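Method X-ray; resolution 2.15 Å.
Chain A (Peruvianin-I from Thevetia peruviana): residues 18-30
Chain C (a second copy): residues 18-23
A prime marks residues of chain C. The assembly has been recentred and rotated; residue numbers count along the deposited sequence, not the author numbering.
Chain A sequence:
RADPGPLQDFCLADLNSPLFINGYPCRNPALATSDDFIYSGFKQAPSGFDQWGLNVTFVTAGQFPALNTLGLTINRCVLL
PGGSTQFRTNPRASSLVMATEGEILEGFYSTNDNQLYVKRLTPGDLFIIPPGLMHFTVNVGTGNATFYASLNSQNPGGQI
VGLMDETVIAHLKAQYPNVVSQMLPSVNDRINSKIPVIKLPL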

# COMPACT_ATOMS: atom_id res chain seq x y z
N PRO A 18 -24.39 11.99 4.98
CA PRO A 18 -24.19 12.35 6.38
C PRO A 18 -23.08 11.58 7.05
O PRO A 18 -22.74 11.89 8.20
CB PRO A 18 -25.55 12.01 7.01
CG PRO A 18 -26.04 10.86 6.19
CD PRO A 18 -25.54 11.09 4.78
N LEU A 19 -22.50 10.60 6.37
CA LEU A 19 -21.45 9.78 6.94
C LEU A 19 -20.08 10.39 6.69
O LEU A 19 -19.87 11.14 5.73
CB LEU A 19 -21.48 8.38 6.35
CG LEU A 19 -22.78 7.62 6.53
CD1 LEU A 19 -22.56 6.30 5.87
CD2 LEU A 19 -23.10 7.46 8.00
N PHE A 20 -19.15 10.05 7.58
CA PHE A 20 -17.75 10.42 7.43
C PHE A 20 -16.93 9.16 7.55
O PHE A 20 -17.02 8.45 8.56
CB PHE A 20 -17.33 11.46 8.47
CG PHE A 20 -18.16 12.71 8.43
CD1 PHE A 20 -17.84 13.74 7.56
CD2 PHE A 20 -19.27 12.85 9.24
CE1 PHE A 20 -18.60 14.89 7.52
CE2 PHE A 20 -20.03 13.99 9.20
CZ PHE A 20 -19.70 15.01 8.34
N ILE A 21 -16.15 8.86 6.52
CA ILE A 21 -15.26 7.71 6.49
C ILE A 21 -13.94 8.17 5.89
O ILE A 21 -13.81 9.31 5.43
CB ILE A 21 -15.84 6.54 5.66
CG1 ILE A 21 -15.97 6.93 4.19
CG2 ILE A 21 -17.18 6.08 6.22
CD1 ILE A 21 -16.44 5.80 3.29
N ASN A 22 -12.96 7.28 5.91
CA ASN A 22 -11.72 7.54 5.19
C ASN A 22 -12.05 7.76 3.72
O ASN A 22 -12.53 6.84 3.04
CB ASN A 22 -10.74 6.39 5.37
CG ASN A 22 -9.35 6.73 4.88
OD1 ASN A 22 -8.93 7.89 4.95
ND2 ASN A 22 -8.62 5.73 4.40
N GLY A 23 -11.82 8.97 3.23
CA GLY A 23 -12.24 9.31 1.88
C GLY A 23 -13.68 9.77 1.88
O GLY A 23 -14.07 10.67 2.63
N TYR A 24 -14.49 9.13 1.03
CA TYR A 24 -15.90 9.48 0.88
C TYR A 24 -16.73 8.22 0.67
O TYR A 24 -16.28 7.30 -0.03
CB TYR A 24 -16.14 10.42 -0.31
CG TYR A 24 -15.64 11.83 -0.12
CD1 TYR A 24 -16.34 12.74 0.65
CD2 TYR A 24 -14.48 12.26 -0.75
CE1 TYR A 24 -15.89 14.04 0.81
CE2 TYR A 24 -14.02 13.55 -0.60
CZ TYR A 24 -14.73 14.44 0.18
OH TYR A 24 -14.27 15.72 0.33
N PRO A 25 -17.93 8.16 1.22
CA PRO A 25 -18.90 7.18 0.75
C PRO A 25 -19.27 7.47 -0.70
O PRO A 25 -19.05 8.57 -1.21
CB PRO A 25 -20.11 7.35 1.68
CG PRO A 25 -19.89 8.62 2.42
CD PRO A 25 -18.47 9.04 2.28
N CYS A 26 -19.82 6.47 -1.36
CA CYS A 26 -20.05 6.58 -2.79
C CYS A 26 -21.54 6.57 -3.11
O CYS A 26 -22.37 6.07 -2.34
CB CYS A 26 -19.36 5.44 -3.55
SG CYS A 26 -17.67 5.14 -3.06
N ARG A 27 -21.87 7.16 -4.25
CA ARG A 27 -23.17 6.98 -4.86
C ARG A 27 -23.25 5.61 -5.51
O ARG A 27 -22.24 4.96 -5.78
CB ARG A 27 -23.46 8.09 -5.86
CG ARG A 27 -23.35 9.47 -5.25
CD ARG A 27 -23.69 10.54 -6.26
NE ARG A 27 -22.65 11.56 -6.31
CZ ARG A 27 -22.23 12.13 -7.43
NH1 ARG A 27 -22.77 11.78 -8.60
NH2 ARG A 27 -21.28 13.05 -7.39
N ASN A 28 -24.48 5.17 -5.77
CA ASN A 28 -24.73 3.90 -6.45
C ASN A 28 -24.07 3.90 -7.82
O ASN A 28 -24.47 4.66 -8.70
CB ASN A 28 -26.24 3.68 -6.57
CG ASN A 28 -26.59 2.32 -7.14
OD1 ASN A 28 -25.74 1.59 -7.64
ND2 ASN A 28 -27.87 1.97 -7.07
N PRO A 29 -23.05 3.05 -8.03
CA PRO A 29 -22.35 3.06 -9.33
C PRO A 29 -23.25 2.78 -10.51
O PRO A 29 -22.92 3.20 -11.63
CB PRO A 29 -21.28 1.97 -9.16
CG PRO A 29 -21.21 1.67 -7.70
CD PRO A 29 -22.54 2.02 -7.12
N ALA A 30 -24.37 2.09 -10.30
CA ALA A 30 -25.32 1.85 -11.39
C ALA A 30 -25.95 3.13 -11.89
O ALA A 30 -26.47 3.16 -13.01
CB ALA A 30 -26.40 0.87 -10.93
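Chain C, residues 18-23: PLFING

Both stretches are largely extended loop. Chain C contributes no regular helix or strand here, and chain A turns into a 3-10 segment only at Pro29 and Ala30. The same six residues, 18 to 23, occur in both copies with nearly identical backbone angles, including the positive phi of Gly23 and Gly23′ (85° in each). At these angles a CB would be jammed against the carbonyl O of the preceding residue, so the conformation calls for glycine.

Where the backbones come closest, the numbering runs in opposite senses: Pro25 pairs with Ile21′, with CA atoms 4.7 Å apart, and Cys26 with Phe20′, with CA atoms 4.9 Å apart. A single direct hydrogen bond joins the stretches: Cys26 N donates to Phe20′ O at 2.5 Å. It is short and close to straight, with an angle of 163° at the hydrogen. Two residues further along chain C, at Asn22′, a water extends the link. It donates to Tyr24 O at 2.7 Å and accepts from Asn22′ N at 3.1 Å.

Phe20′ has the largest covered area of any residue in the contact. Its CB points toward chain A, and its ring lies against Asn28. Asn28 CA sits over the ring face, 3.7 Å from the centroid and 8° off the normal, which makes a CH-pi contact. The nearest atoms of this pair are Asn28 CG and Phe20′ CZ, 3.5 Å apart. Pro29 CD approaches Phe20′ CD2 at 3.7 Å. Within chain A, Ala30 N donates to Asn28 OD1 at 3.0 Å, so the side chain under the ring is also tied to its own backbone. At the base of the phenylalanine, Cys26 CB and Phe20′ CB are 4.0 Å apart. The sulfur turns to the next residue, with Cys26 SG 3.8 Å from Ile21′ CA; Cys26 is also bonded covalently to a group elsewhere in the structure.

Ile21′ packs against two apolar residues. Its CG2 lies 3.7 Å from Ile21 CD1 and 4.3 Å from Pro25 CB. Both isoleucines have chi1 p and chi2 t.

The two copies of Leu19 also meet, with Leu19 CD1 3.4 Å from Leu19′ CD2. Their rotamers differ: Leu19 is m, t, whereas Leu19′ is m, p with chi1 at -89°. Pro18 and Pro18′ take no part. Together the two stretches bury 411 Å², counting both sides.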

# COMPACT_ATOMS: atom_id res chain seq x y z
N PRO C 18 -27.61 -0.49 2.01
CA PRO C 18 -27.92 0.59 1.06
C PRO C 18 -26.75 1.51 0.82
O PRO C 18 -26.83 2.37 -0.06
CB PRO C 18 -29.06 1.33 1.76
CG PRO C 18 -28.75 1.17 3.22
CD PRO C 18 -28.09 -0.19 3.37
N LEU C 19 -25.67 1.35 1.57
CA LEU C 19 -24.51 2.22 1.43
C LEU C 19 -23.55 1.69 0.39
O LEU C 19 -23.47 0.49 0.13
CB LEU C 19 -23.80 2.37 2.78
CG LEU C 19 -24.29 3.50 3.68
CD1 LEU C 19 -25.80 3.66 3.70
CD2 LEU C 19 -23.78 3.22 5.07
N PHE C 20 -22.81 2.61 -0.21
CA PHE C 20 -21.78 2.28 -1.18
C PHE C 20 -20.49 2.96 -0.74
O PHE C 20 -20.45 4.17 -0.55
CB PHE C 20 -22.17 2.74 -2.59
CG PHE C 20 -23.50 2.19 -3.04
CD1 PHE C 20 -24.67 2.87 -2.77
CD2 PHE C 20 -23.57 1.00 -3.74
CE1 PHE C 20 -25.89 2.38 -3.19
CE2 PHE C 20 -24.78 0.50 -4.16
CZ PHE C 20 -25.95 1.19 -3.88
N ILE C 21 -19.45 2.15 -0.56
CA ILE C 21 -18.12 2.63 -0.18
C ILE C 21 -17.11 1.84 -1.00
O ILE C 21 -17.47 0.90 -1.72
CB ILE C 21 -17.83 2.49 1.33
CG1 ILE C 21 -17.79 1.01 1.73
CG2 ILE C 21 -18.86 3.24 2.16
CD1 ILE C 21 -17.42 0.78 3.19
N ASN C 22 -15.85 2.23 -0.89
CA ASN C 22 -14.78 1.43 -1.47
C ASN C 22 -14.83 0.03 -0.88
O ASN C 22 -14.62 -0.14 0.33
CB ASN C 22 -13.42 2.09 -1.23
CG ASN C 22 -12.32 1.46 -2.06
OD1 ASN C 22 -12.56 0.98 -3.17
ND2 ASN C 22 -11.10 1.47 -1.54
N GLY C 23 -15.13 -0.96 -1.70
CA GLY C 23 -15.35 -2.31 -1.21
C GLY C 23 -16.79 -2.51 -0.75
O GLY C 23 -17.72 -2.25 -1.52
O HOH W 1 -14.95 5.00 0.20